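PDB 3PQA: lactaldehyde dehydrogenase from Methanocaldococcus jannaschii, which oxidises (S)-lactaldehyde to (S)-lactate with NAD(+) as the preferred cofactor, a step in the biosynthesis of coenzyme F420. Local coordinates for residues Leu31-Ala36 and Gly205-Val210; Glu38-Ala43 and Val160-Pro165; Lys86-Ala91 and Leu308-Asp313; Pro247-Lys252 and Ser397-Asn402; Val283-Ala288 and Ile376-Glu381. All blocks are in the same frame, centred on the assembly; numbering follows the deposited sequence. Where two conformers were deposited one is given.

Interaction 1 of 5, residues Leu31-Ala36 and Gly205-Val210; sequences LSREEA and GDEIVV
The guanidinium of Arg33 meets two acids of helix 201-210 at its edge: Glu207 OE1 lies in its plane, beside NH1, while Asp206 OD2 sits slightly off the plane at the NH1-NH2 end. Val210 CG2 approaches the same group obliquely. Both carboxylates stand nearly upright to the guanidinium, their planes 83° (Asp206) and 80° (Glu207) from its own. Arg33 NH1 is 2.9 Å from Glu207 OE1, the straightest bond of the set, and it meets that oxygen on its anti side. Asp206 OD2 takes two bonds, accepting from Arg33 NH1 and Arg33 NH2, each at 3.0 Å; the one from NH1 uses the anti lone pair. NH1 is thus shared between the two acids, which fixes the rotation of the guanidinium. The arginine chain runs straight out to CD and then bends at chi3 (-56°), which turns the guanidinium toward the carboxylates of Asp206 and Glu207. Asp206 has a second cation on its other oxygen, Lys232 of helix 223-232, and Glu207 OE2 is held by Asn211. Beside the salt bridges, Ala36 CB rests on Glu207 CG at 3.9 Å. Ser32 and Glu35 form a capping box at the head of helix 33-44: Ser32 OG accepts from Glu35 N, and Glu35 OE1 from Ser32 N. The whole is a salt-bridge network joining the first turn of one capped helix to the flank of another.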
# COMPACT_ATOMS: atom_id res chain seq x y z
N LEU B 31 13.71 8.82 40.89
CA LEU B 31 14.37 10.00 40.37
C LEU B 31 13.60 11.26 40.74
O LEU B 31 12.37 11.28 40.75
CB LEU B 31 14.50 9.90 38.84
CG LEU B 31 15.64 9.07 38.26
CD1 LEU B 31 15.63 7.62 38.75
CD2 LEU B 31 15.55 9.11 36.75
N SER B 32 14.34 12.31 41.08
CA SER B 32 13.76 13.63 41.26
C SER B 32 13.44 14.24 39.90
O SER B 32 13.93 13.76 38.86
CB SER B 32 14.76 14.53 41.97
OG SER B 32 15.89 14.74 41.15
N ARG B 33 12.63 15.30 39.89
CA ARG B 33 12.34 16.03 38.66
C ARG B 33 13.64 16.51 38.01
O ARG B 33 13.78 16.47 36.78
CB ARG B 33 11.40 17.22 38.91
CG ARG B 33 11.06 18.00 37.63
CD ARG B 33 9.98 19.07 37.83
NE ARG B 33 8.74 18.54 38.38
CZ ARG B 33 7.73 18.04 37.68
NH1 ARG B 33 7.77 17.98 36.34
NH2 ARG B 33 6.66 17.59 38.32
N GLU B 34 14.59 16.93 38.84
CA GLU B 34 15.87 17.43 38.34
C GLU B 34 16.70 16.31 37.72
O GLU B 34 17.42 16.53 36.75
CB GLU B 34 16.65 18.16 39.44
CG GLU B 34 17.74 19.09 38.91
CD GLU B 34 17.22 20.04 37.84
OE1 GLU B 34 16.17 20.67 38.07
OE2 GLU B 34 17.86 20.15 36.78
N GLU B 35 16.60 15.10 38.27
CA GLU B 35 17.30 13.95 37.71
C GLU B 35 16.64 13.53 36.40
O GLU B 35 17.34 13.15 35.44
CB GLU B 35 17.37 12.79 38.70
CG GLU B 35 18.36 13.04 39.84
CD GLU B 35 18.30 11.99 40.94
OE1 GLU B 35 17.20 11.51 41.27
OE2 GLU B 35 19.38 11.66 41.48
N ALA B 36 15.31 13.62 36.36
CA ALA B 36 14.54 13.39 35.12
C ALA B 36 14.96 14.39 34.03
O ALA B 36 15.21 13.99 32.89
CB ALA B 36 13.03 13.46 35.38
N GLY B 205 7.06 10.83 35.32
CA GLY B 205 6.10 10.80 34.20
C GLY B 205 5.70 12.21 33.79
O GLY B 205 5.74 12.55 32.61
N ASP B 206 5.37 13.04 34.77
CA ASP B 206 5.00 14.44 34.51
C ASP B 206 6.11 15.22 33.78
O ASP B 206 5.82 15.99 32.86
CB ASP B 206 4.64 15.15 35.82
CG ASP B 206 4.13 16.55 35.59
OD1 ASP B 206 2.97 16.69 35.13
OD2 ASP B 206 4.88 17.52 35.85
N GLU B 207 7.36 15.04 34.20
CA GLU B 207 8.48 15.73 33.56
C GLU B 207 8.65 15.30 32.10
O GLU B 207 8.94 16.13 31.26
CB GLU B 207 9.79 15.57 34.36
CG GLU B 207 10.96 16.38 33.78
CD GLU B 207 10.65 17.87 33.65
OE1 GLU B 207 9.91 18.42 34.50
OE2 GLU B 207 11.16 18.51 32.71
N ILE B 208 8.45 14.02 31.81
CA ILE B 208 8.55 13.53 30.43
C ILE B 208 7.47 14.17 29.55
O ILE B 208 7.75 14.57 28.41
CB ILE B 208 8.43 11.98 30.37
CG1 ILE B 208 9.67 11.34 31.01
CG2 ILE B 208 8.25 11.51 28.92
CD1 ILE B 208 9.62 9.81 31.08
N VAL B 209 6.27 14.31 30.09
CA VAL B 209 5.14 14.91 29.38
C VAL B 209 5.35 16.39 29.11
O VAL B 209 5.09 16.85 27.99
CB VAL B 209 3.81 14.69 30.16
CG1 VAL B 209 2.66 15.47 29.55
CG2 VAL B 209 3.46 13.21 30.21
N VAL B 210 5.82 17.13 30.11
CA VAL B 210 5.95 18.59 30.02
C VAL B 210 7.25 19.09 29.39
O VAL B 210 7.28 20.19 28.83
CB VAL B 210 5.71 19.31 31.39
CG1 VAL B 210 4.34 18.95 31.97
CG2 VAL B 210 6.84 19.01 32.40

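Interaction 2 of 5, residues Glu38-Ala43 and Val160-Pro165; sequences EAIDTA and VIVHHP. With SO4 (sulfate ion), chain G.
Ala43 CB points from helix 33-44 at the strand and meets Val160 CG1 at 3.4 Å, tighter than usual for two methyl groups. The same CB also touches Val162 CG1, at 3.9 Å, and so lies against two valines that project from one side of the strand, two residues apart. Val160 puts CG1 opposite its own backbone N (chi1 169°), and this methyl reaches both the CB and the carbonyl oxygen of Ala43; its CG2 touches the same oxygen from slightly farther off. Val162 is turned the other way, with CG1 trans to its carbonyl carbon (chi1 -67°), so that this one branch serves both Ala43 and Ile40. Ile40 and Val162 cross at about a right angle, Ile40 CG1 lying 4.1 Å from Val162 CG1. No hydrogen bond links the segments: the contact is purely apolar, and the axes of the two segments, nearly antiparallel at 163°, approach to 9.0 Å, consistent with the small alanine between them. Further along the strand, the His164 ring meets a sulfate ion, probably from the crystallisation liquor, at its edge, where His164 NE2 donates to sulfate O3 at 2.7 Å. Gly201 N and Ser167 N bind the same sulfate, and His164 ND1 is held by Leu197 O. Strand 160-165 pairs in parallel with strands 122-138 and 194-196, within a mixed sheet; helix 201-210 packs on Val162 and His164 through Ile208, beside helix 33-44, while helix 145-156 covers Ile161 and His163 on the reverse face.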
# COMPACT_ATOMS: atom_id res chain seq x y z
N GLU B 38 17.83 15.95 33.78
CA GLU B 38 19.19 15.58 33.36
C GLU B 38 19.20 14.39 32.41
O GLU B 38 19.95 14.38 31.43
CB GLU B 38 20.07 15.27 34.56
CG GLU B 38 20.40 16.45 35.43
CD GLU B 38 21.19 16.05 36.67
OE1 GLU B 38 21.07 16.75 37.70
OE2 GLU B 38 21.91 15.02 36.60
N ALA B 39 18.39 13.38 32.70
CA ALA B 39 18.26 12.23 31.82
C ALA B 39 17.77 12.63 30.43
O ALA B 39 18.22 12.07 29.43
CB ALA B 39 17.35 11.19 32.42
N ILE B 40 16.86 13.61 30.37
CA ILE B 40 16.31 14.06 29.09
C ILE B 40 17.36 14.89 28.32
O ILE B 40 17.53 14.72 27.11
CB ILE B 40 14.98 14.83 29.28
CG1 ILE B 40 13.86 13.86 29.68
CG2 ILE B 40 14.60 15.63 28.03
CD1 ILE B 40 12.63 14.54 30.24
N ASP B 41 18.07 15.76 29.04
CA ASP B 41 19.17 16.55 28.47
C ASP B 41 20.22 15.66 27.86
O ASP B 41 20.72 15.93 26.77
CB ASP B 41 19.84 17.43 29.53
CG ASP B 41 18.98 18.58 29.96
OD1 ASP B 41 18.06 18.95 29.21
OD2 ASP B 41 19.23 19.11 31.07
N THR B 42 20.58 14.61 28.60
CA THR B 42 21.56 13.63 28.12
C THR B 42 21.07 12.82 26.92
O THR B 42 21.81 12.67 25.94
CB THR B 42 22.08 12.75 29.28
OG1 THR B 42 22.67 13.59 30.28
CG2 THR B 42 23.14 11.79 28.80
N ALA B 43 19.82 12.35 26.96
CA ALA B 43 19.17 11.68 25.82
C ALA B 43 19.23 12.54 24.55
O ALA B 43 19.51 12.02 23.45
CB ALA B 43 17.71 11.33 26.17
N VAL B 160 15.61 8.31 20.09
CA VAL B 160 16.07 8.16 21.46
C VAL B 160 14.83 7.97 22.34
O VAL B 160 13.77 8.53 22.05
CB VAL B 160 16.86 9.42 21.87
CG1 VAL B 160 17.13 9.44 23.37
CG2 VAL B 160 18.17 9.48 21.08
N ILE B 161 14.97 7.19 23.41
CA ILE B 161 13.84 6.89 24.29
C ILE B 161 14.09 7.29 25.77
O ILE B 161 15.15 6.98 26.32
CB ILE B 161 13.53 5.40 24.26
CG1 ILE B 161 13.28 4.93 22.82
CG2 ILE B 161 12.33 5.07 25.17
CD1 ILE B 161 13.46 3.41 22.65
N VAL B 162 13.12 7.97 26.37
CA VAL B 162 13.04 8.09 27.83
C VAL B 162 11.76 7.40 28.27
O VAL B 162 10.67 7.67 27.74
CB VAL B 162 13.13 9.55 28.33
CG1 VAL B 162 14.54 10.12 28.04
CG2 VAL B 162 12.05 10.43 27.72
N HIS B 163 11.90 6.46 29.19
CA HIS B 163 10.84 5.50 29.46
C HIS B 163 10.55 5.45 30.94
O HIS B 163 11.42 5.05 31.72
CB HIS B 163 11.29 4.13 28.93
CG HIS B 163 10.38 3.00 29.31
ND1 HIS B 163 10.80 1.69 29.31
CD2 HIS B 163 9.09 2.98 29.71
CE1 HIS B 163 9.80 0.91 29.68
NE2 HIS B 163 8.75 1.66 29.92
N HIS B 164 9.34 5.86 31.33
CA HIS B 164 8.87 5.67 32.69
C HIS B 164 7.90 4.48 32.81
O HIS B 164 6.81 4.52 32.26
CB HIS B 164 8.19 6.93 33.24
CG HIS B 164 7.58 6.72 34.59
ND1 HIS B 164 8.34 6.70 35.74
CD2 HIS B 164 6.32 6.43 34.97
CE1 HIS B 164 7.56 6.46 36.78
NE2 HIS B 164 6.32 6.29 36.34
N PRO B 165 8.30 3.44 33.55
CA PRO B 165 7.43 2.29 33.79
C PRO B 165 6.57 2.53 35.03
O PRO B 165 6.98 3.27 35.93
CB PRO B 165 8.44 1.17 34.06
CG PRO B 165 9.57 1.87 34.76
CD PRO B 165 9.60 3.29 34.25
S SO4 G . 3.45 5.50 38.99
O1 SO4 G . 2.76 4.25 39.29
O2 SO4 G . 3.97 6.12 40.21
O3 SO4 G . 4.57 5.20 38.10
O4 SO4 G . 2.54 6.43 38.34

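Interaction 3 of 5, residues Lys86-Ala91 and Leu308-Asp313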
# COMPACT_ATOMS: atom_id res chain seq x y z
N LYS B 86 0.48 -11.57 38.25
CA LYS B 86 -0.06 -12.20 37.05
C LYS B 86 0.11 -13.70 37.11
O LYS B 86 1.23 -14.19 37.22
CB LYS B 86 0.63 -11.63 35.80
CG LYS B 86 0.10 -12.24 34.50
CD LYS B 86 0.62 -11.47 33.28
CE LYS B 86 0.07 -10.06 33.28
NZ LYS B 86 0.04 -9.45 31.92
N PRO B 87 -1.00 -14.47 37.04
CA PRO B 87 -0.87 -15.92 37.03
C PRO B 87 0.22 -16.38 36.07
O PRO B 87 0.33 -15.85 34.94
CB PRO B 87 -2.25 -16.39 36.59
CG PRO B 87 -3.14 -15.36 37.22
CD PRO B 87 -2.42 -14.06 36.96
N ILE B 88 1.04 -17.32 36.54
CA ILE B 88 2.26 -17.73 35.82
C ILE B 88 2.00 -18.17 34.37
O ILE B 88 2.76 -17.80 33.47
CB ILE B 88 3.11 -18.77 36.63
CG1 ILE B 88 4.47 -19.03 35.96
CG2 ILE B 88 2.35 -20.08 36.84
CD1 ILE B 88 5.47 -17.89 36.09
N LYS B 89 0.91 -18.91 34.14
CA LYS B 89 0.55 -19.29 32.76
C LYS B 89 0.31 -18.08 31.84
O LYS B 89 0.72 -18.08 30.68
CB LYS B 89 -0.66 -20.22 32.77
CG LYS B 89 -0.35 -21.63 33.31
CD LYS B 89 -1.54 -22.58 33.18
CE LYS B 89 -2.74 -22.09 34.00
NZ LYS B 89 -3.70 -23.19 34.30
N GLN B 90 -0.35 -17.05 32.36
CA GLN B 90 -0.58 -15.80 31.63
C GLN B 90 0.70 -14.97 31.49
O GLN B 90 0.89 -14.28 30.48
CB GLN B 90 -1.66 -14.97 32.31
CG GLN B 90 -3.05 -15.62 32.28
CD GLN B 90 -4.04 -14.86 33.12
OE1 GLN B 90 -4.11 -13.63 33.06
NE2 GLN B 90 -4.81 -15.59 33.93
N ALA B 91 1.56 -15.04 32.50
CA ALA B 91 2.86 -14.37 32.44
C ALA B 91 3.70 -14.90 31.28
O ALA B 91 4.35 -14.12 30.57
CB ALA B 91 3.59 -14.52 33.76
N LEU B 308 1.79 -17.63 41.49
CA LEU B 308 2.90 -18.56 41.25
C LEU B 308 2.46 -20.02 41.07
O LEU B 308 3.21 -20.84 40.55
CB LEU B 308 3.96 -18.47 42.35
CG LEU B 308 4.99 -17.34 42.24
CD1 LEU B 308 5.86 -17.30 43.48
CD2 LEU B 308 5.85 -17.46 40.96
N ASP B 309 1.24 -20.33 41.53
CA ASP B 309 0.68 -21.68 41.39
C ASP B 309 0.25 -21.90 39.95
O ASP B 309 -0.48 -21.09 39.37
CB ASP B 309 -0.51 -21.87 42.34
CG ASP B 309 -0.87 -23.34 42.56
OD1 ASP B 309 -0.86 -24.15 41.61
OD2 ASP B 309 -1.21 -23.69 43.72
N GLU B 310 0.72 -23.00 39.37
CA GLU B 310 0.40 -23.38 38.00
C GLU B 310 -1.11 -23.54 37.79
O GLU B 310 -1.61 -23.40 36.68
CB GLU B 310 1.12 -24.67 37.59
CG GLU B 310 2.66 -24.62 37.62
CD GLU B 310 3.26 -23.76 36.51
OE1 GLU B 310 2.61 -23.57 35.46
OE2 GLU B 310 4.40 -23.27 36.69
N LYS B 311 -1.83 -23.82 38.87
CA LYS B 311 -3.27 -24.06 38.78
C LYS B 311 -4.12 -22.77 38.85
O LYS B 311 -5.32 -22.81 38.56
CB LYS B 311 -3.74 -25.03 39.88
CG LYS B 311 -2.97 -26.35 39.97
CD LYS B 311 -3.73 -27.31 40.89
CE LYS B 311 -2.82 -28.28 41.64
NZ LYS B 311 -2.27 -29.35 40.75
N THR B 312 -3.50 -21.66 39.23
CA THR B 312 -4.25 -20.42 39.47
C THR B 312 -4.81 -19.81 38.18
O THR B 312 -4.07 -19.63 37.20
CB THR B 312 -3.41 -19.39 40.25
OG1 THR B 312 -3.17 -19.87 41.58
CG2 THR B 312 -4.12 -18.05 40.33
N ASP B 313 -6.10 -19.52 38.18
CA ASP B 313 -6.76 -18.86 37.05
C ASP B 313 -6.80 -17.36 37.26
O ASP B 313 -6.65 -16.60 36.30
CB ASP B 313 -8.19 -19.37 36.88
CG ASP B 313 -8.25 -20.83 36.48
OD1 ASP B 313 -7.55 -21.22 35.52
OD2 ASP B 313 -9.00 -21.58 37.12
O HOH W 1 -1.10 -19.69 36.66
O HOH W 2 -5.74 -20.49 33.73
O HOH W 3 -6.90 -14.09 35.62
O HOH W 4 -3.96 -18.41 34.40
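Ile88 turns its CG1 trans to the backbone N (chi1 -172°), which sets CG2 facing the 308-313 loop. That methyl meets the carboxylate of Glu310, 3.8 Å from OE1, and also the backbone oxygens of Leu308 and Asp309. Glu310 folds back at chi2 (-71°) to bring its carboxylate over the methyl, and its OE2 is salt-bridged to Arg92. The Lys89 chain closes on Glu310 O, with Lys89 CE and NZ both 3.2 Å away, the second pair forming a weak hydrogen bond. Water extends the grip. One molecule donates to Asp309 O and Thr312 O and weakly accepts from Lys89 N; two others accept from Gln90 NE2 and donate to Asp313 O and Thr312 O respectively. Gln90 NE2 itself lies 3.2 Å from Asp313 O, while its OE1 is held by Tyr270 N. Pro87 closes the far end, its CG 3.8 Å from Asp313 O and its CB equally near Thr312 O. The loop keeps its shape through a type I turn from Asp309 to Thr312 and an Asx turn, Asp309 OD1 accepting from Lys311 N at 2.9 Å. The contact sets the N-terminal end of helix 88-111 against the loop between helices 288-300 and 320-335, with helix 73-84 packing on Ile88 and Leu308.

Interaction 4 of 5, residues Pro247-Lys252 and Ser397-Asn402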
# COMPACT_ATOMS: atom_id res chain seq x y z
N PRO B 247 -18.34 -3.04 25.97
CA PRO B 247 -19.59 -3.80 25.94
C PRO B 247 -19.49 -5.04 25.07
O PRO B 247 -18.94 -4.98 23.97
CB PRO B 247 -20.59 -2.81 25.33
CG PRO B 247 -19.73 -2.01 24.37
CD PRO B 247 -18.40 -1.85 25.10
N ASN B 248 -20.01 -6.14 25.60
CA ASN B 248 -20.01 -7.41 24.89
C ASN B 248 -21.46 -7.84 24.76
O ASN B 248 -22.13 -8.01 25.74
CB ASN B 248 -19.19 -8.45 25.69
CG ASN B 248 -17.68 -8.21 25.61
OD1 ASN B 248 -16.96 -9.02 25.02
ND2 ASN B 248 -17.19 -7.12 26.22
N ILE B 249 -21.90 -8.06 23.52
CA ILE B 249 -23.32 -8.20 23.19
C ILE B 249 -23.60 -9.63 22.78
O ILE B 249 -22.91 -10.15 21.93
CB ILE B 249 -23.68 -7.26 22.01
CG1 ILE B 249 -23.56 -5.80 22.47
CG2 ILE B 249 -25.06 -7.62 21.38
CD1 ILE B 249 -23.45 -4.78 21.35
N VAL B 250 -24.62 -10.24 23.37
CA VAL B 250 -24.95 -11.63 23.05
C VAL B 250 -26.35 -11.62 22.48
O VAL B 250 -27.32 -11.41 23.22
CB VAL B 250 -24.89 -12.54 24.30
CG1 VAL B 250 -25.28 -14.00 23.96
CG2 VAL B 250 -23.51 -12.49 24.95
N LEU B 251 -26.46 -11.83 21.16
CA LEU B 251 -27.78 -11.88 20.51
C LEU B 251 -28.44 -13.24 20.72
O LEU B 251 -27.78 -14.21 21.06
CB LEU B 251 -27.68 -11.57 19.01
CG LEU B 251 -27.13 -10.18 18.64
CD1 LEU B 251 -27.36 -9.92 17.16
CD2 LEU B 251 -27.79 -9.10 19.46
N LYS B 252 -29.75 -13.32 20.50
CA LYS B 252 -30.49 -14.54 20.81
C LYS B 252 -30.10 -15.74 19.94
O LYS B 252 -30.40 -16.88 20.30
CB LYS B 252 -32.01 -14.30 20.73
CG LYS B 252 -32.52 -13.97 19.34
CD LYS B 252 -34.02 -13.65 19.39
CE LYS B 252 -34.56 -13.29 18.01
NZ LYS B 252 -34.04 -11.96 17.54
N SER B 397 -15.48 -3.42 21.53
CA SER B 397 -16.81 -3.96 21.74
C SER B 397 -16.84 -5.34 21.10
O SER B 397 -15.94 -5.69 20.32
CB SER B 397 -17.85 -3.04 21.09
OG SER B 397 -17.57 -2.86 19.71
N ALA B 398 -17.84 -6.14 21.44
CA ALA B 398 -17.96 -7.47 20.85
C ALA B 398 -19.41 -7.81 20.67
O ALA B 398 -20.26 -7.30 21.42
CB ALA B 398 -17.27 -8.55 21.72
N ILE B 399 -19.67 -8.67 19.69
CA ILE B 399 -21.00 -9.19 19.42
C ILE B 399 -20.94 -10.68 19.08
O ILE B 399 -20.11 -11.12 18.28
CB ILE B 399 -21.71 -8.40 18.30
CG1 ILE B 399 -23.07 -9.03 18.00
CG2 ILE B 399 -20.86 -8.35 17.02
CD1 ILE B 399 -24.03 -8.14 17.34
N PHE B 400 -21.85 -11.44 19.69
CA PHE B 400 -21.95 -12.86 19.44
C PHE B 400 -23.25 -13.08 18.71
O PHE B 400 -24.33 -12.77 19.24
CB PHE B 400 -21.91 -13.63 20.77
CG PHE B 400 -20.58 -13.54 21.47
CD1 PHE B 400 -20.28 -12.43 22.26
CD2 PHE B 400 -19.63 -14.55 21.32
CE1 PHE B 400 -19.04 -12.34 22.90
CE2 PHE B 400 -18.39 -14.47 21.96
CZ PHE B 400 -18.10 -13.37 22.77
N THR B 401 -23.15 -13.60 17.49
CA THR B 401 -24.31 -13.85 16.63
C THR B 401 -23.84 -14.71 15.46
O THR B 401 -22.65 -14.73 15.14
CB THR B 401 -24.96 -12.52 16.09
OG1 THR B 401 -26.14 -12.82 15.32
CG2 THR B 401 -23.98 -11.69 15.22
N ASN B 402 -24.79 -15.43 14.85
CA ASN B 402 -24.55 -16.19 13.63
C ASN B 402 -25.18 -15.52 12.41
O ASN B 402 -25.15 -16.08 11.32
CB ASN B 402 -25.11 -17.61 13.79
CG ASN B 402 -24.24 -18.47 14.69
OD1 ASN B 402 -23.02 -18.49 14.55
ND2 ASN B 402 -24.87 -19.18 15.61
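Four backbone hydrogen bonds zip Pro247-Leu251 to Ala398-Phe400 in parallel register. They alternate between the strands: Ala398 N to Pro247 O, Ile249 N to Ala398 O, Phe400 N to Ile249 O and Leu251 N to Phe400 O, the middle two both 2.8 Å. On one face Asn248 OD1 presses on Ala398 CB at 3.3 Å, held there by Ser425 N, and the Phe400 ring turns its edge to Ile249 O, with CD1 3.5 Å away; Val250 CG2 is 4.2 Å from the same ring atom. The other face is apolar: Ile399 CD1 reaches Leu251 CD1 at 3.8 Å, whereas Ile249 CG2 and Ile399 CG1 stand 4.2 Å apart. Past Phe400 the strands part. Leu251 and Thr401 still lie side by side, CD1 against OG1, and Thr401 OG1 is bonded to Asp253; beyond them Lys252 is exposed and turned from the pair, and Asn402 makes backbone bonds to a second subunit. Helix 256-268 packs on the side of the sheet that carries Phe400, and helix 404-413 on the side that carries Ile399. Such parallel strands between helical layers are characteristic of the alpha/beta catalytic domain of aldehyde dehydrogenases.

Interaction 5 of 5, residues Val283-Ala288 and Ile376-Glu381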
# COMPACT_ATOMS: atom_id res chain seq x y z
N VAL B 283 -27.33 -8.99 27.00
CA VAL B 283 -27.84 -10.28 26.55
C VAL B 283 -29.32 -10.19 26.23
O VAL B 283 -30.08 -9.55 26.95
CB VAL B 283 -27.51 -11.43 27.56
CG1 VAL B 283 -28.14 -11.16 28.95
CG2 VAL B 283 -27.93 -12.80 27.01
N ASP B 284 -29.73 -10.79 25.12
CA ASP B 284 -31.14 -10.79 24.74
C ASP B 284 -32.00 -11.39 25.85
O ASP B 284 -31.66 -12.44 26.40
CB ASP B 284 -31.37 -11.57 23.45
CG ASP B 284 -32.73 -11.29 22.85
OD1 ASP B 284 -32.82 -10.37 22.02
OD2 ASP B 284 -33.72 -11.95 23.25
N GLU B 285 -33.12 -10.71 26.15
CA GLU B 285 -34.09 -11.17 27.16
C GLU B 285 -34.43 -12.63 27.01
O GLU B 285 -34.57 -13.35 28.02
CB GLU B 285 -35.39 -10.36 27.06
CG GLU B 285 -35.29 -8.97 27.66
CD GLU B 285 -36.58 -8.16 27.53
OE1 GLU B 285 -37.61 -8.73 27.10
OE2 GLU B 285 -36.55 -6.95 27.83
N SER B 286 -34.58 -13.06 25.76
CA SER B 286 -35.09 -14.40 25.46
C SER B 286 -34.11 -15.50 25.91
O SER B 286 -34.54 -16.63 26.16
CB SER B 286 -35.44 -14.53 23.97
OG SER B 286 -34.31 -14.91 23.19
N ILE B 287 -32.83 -15.17 26.03
CA ILE B 287 -31.83 -16.18 26.39
C ILE B 287 -31.06 -15.85 27.68
O ILE B 287 -30.10 -16.56 28.02
CB ILE B 287 -30.81 -16.43 25.23
CG1 ILE B 287 -30.12 -15.13 24.81
CG2 ILE B 287 -31.48 -17.14 24.04
CD1 ILE B 287 -28.74 -15.36 24.19
N ALA B 288 -31.48 -14.79 28.36
CA ALA B 288 -30.74 -14.22 29.48
C ALA B 288 -30.58 -15.19 30.65
O ALA B 288 -29.48 -15.34 31.19
CB ALA B 288 -31.37 -12.92 29.95
N ILE B 376 -24.30 -7.68 34.02
CA ILE B 376 -25.04 -8.28 32.91
C ILE B 376 -26.38 -7.57 32.85
O ILE B 376 -27.05 -7.43 33.87
CB ILE B 376 -25.27 -9.79 33.13
CG1 ILE B 376 -23.92 -10.54 33.18
CG2 ILE B 376 -26.19 -10.36 32.03
CD1 ILE B 376 -24.00 -11.98 33.63
N ILE B 377 -26.76 -7.10 31.65
CA ILE B 377 -28.00 -6.38 31.46
C ILE B 377 -28.83 -7.12 30.44
O ILE B 377 -28.38 -7.33 29.30
CB ILE B 377 -27.75 -4.94 30.93
CG1 ILE B 377 -26.85 -4.14 31.88
CG2 ILE B 377 -29.09 -4.22 30.65
CD1 ILE B 377 -25.34 -4.36 31.63
N ARG B 378 -30.03 -7.54 30.82
CA ARG B 378 -30.90 -8.20 29.85
C ARG B 378 -31.73 -7.13 29.13
O ARG B 378 -32.24 -6.20 29.76
CB ARG B 378 -31.78 -9.29 30.49
CG ARG B 378 -33.03 -8.81 31.21
CD ARG B 378 -33.81 -10.00 31.75
NE ARG B 378 -33.06 -10.73 32.76
CZ ARG B 378 -33.22 -12.02 33.05
NH1 ARG B 378 -32.47 -12.58 33.99
NH2 ARG B 378 -34.11 -12.75 32.38
N THR B 379 -31.82 -7.24 27.81
CA THR B 379 -32.50 -6.23 27.04
C THR B 379 -33.00 -6.77 25.70
O THR B 379 -32.77 -7.93 25.38
CB THR B 379 -31.59 -4.99 26.82
OG1 THR B 379 -32.36 -3.95 26.22
CG2 THR B 379 -30.42 -5.33 25.94
N ASN B 380 -33.68 -5.93 24.93
CA ASN B 380 -34.03 -6.31 23.57
C ASN B 380 -32.98 -5.87 22.56
O ASN B 380 -32.21 -4.95 22.81
CB ASN B 380 -35.41 -5.79 23.21
CG ASN B 380 -36.51 -6.55 23.90
OD1 ASN B 380 -36.58 -7.78 23.81
ND2 ASN B 380 -37.39 -5.83 24.59
N GLU B 381 -32.97 -6.53 21.41
CA GLU B 381 -31.92 -6.28 20.43
C GLU B 381 -31.79 -4.80 20.05
O GLU B 381 -30.68 -4.26 19.98
CB GLU B 381 -32.17 -7.12 19.19
CG GLU B 381 -31.03 -7.07 18.22
CD GLU B 381 -31.22 -8.05 17.11
OE1 GLU B 381 -31.48 -9.25 17.39
OE2 GLU B 381 -31.08 -7.60 15.96
O HOH W 5 -30.92 -10.70 20.07
O HOH W 6 -36.10 -12.21 30.25
O HOH W 7 -35.23 -5.63 29.45
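Arg378 touches Ala288 at both its CB and its guanidinium. Its CB sits 3.7 Å from Ala288 CB and also near Val283 O. CG, placed between the backbone N and carbonyl carbon (chi1 81°), lies 4.2 Å from Glu285 CG. The chain then bends at chi3, bringing the guanidinium back so that one face lies over Ala288 CB, offset toward the rim. At the tip NE is salt-bridged to Glu357, and NH2 to Asp289. A water in the guanidinium plane accepts from NH2 and donates to Glu285 O. Beneath this, parallel strand bonds run from Val283 N to Ile377 O (3.0 Å), Thr379 N to Val283 O and Glu285 N to Thr379 O (2.9 Å). Val283 CG1 packs on Ile376 CG2 at 3.7 Å, their side chains crossing at a slant. Asp284 ends the strand in an Asx turn, OD2 accepting from Ser286 N, while a water joins its OD1 to Glu381 OE1, which also holds Lys406. Strand 278-284 lies between strands 246-250 and 373-379, and strand 373-379 pairs in turn with strand 350-357; helix 288-300 covers Val283, Ile376 and Arg378, and helix 384-388 packs on Thr379 from the other face.

From the N terminus, helix 33-44, the first helix of the chain, makes the first contacts, and its start closes the longer loop of interaction 1 on helix 201-210. Interaction 2, from the same helix to strand 160-165, is nested inside that loop; the two touch through Ile208 and His164. Interaction 3 begins at residues 86-91 but ends at 308-313, so it crosses all four others. Interaction 4 opens only after interaction 1 has closed and encloses interaction 5; they meet where Val250 faces Asp284. Interactions 1 and 2 thus tie helix 33-44 to helix 201-210 and to strand 160-165 of one sheet, 4 and 5 join strands of the other, and interaction 3 joins helix 88-111 to the loop before helix 320-335.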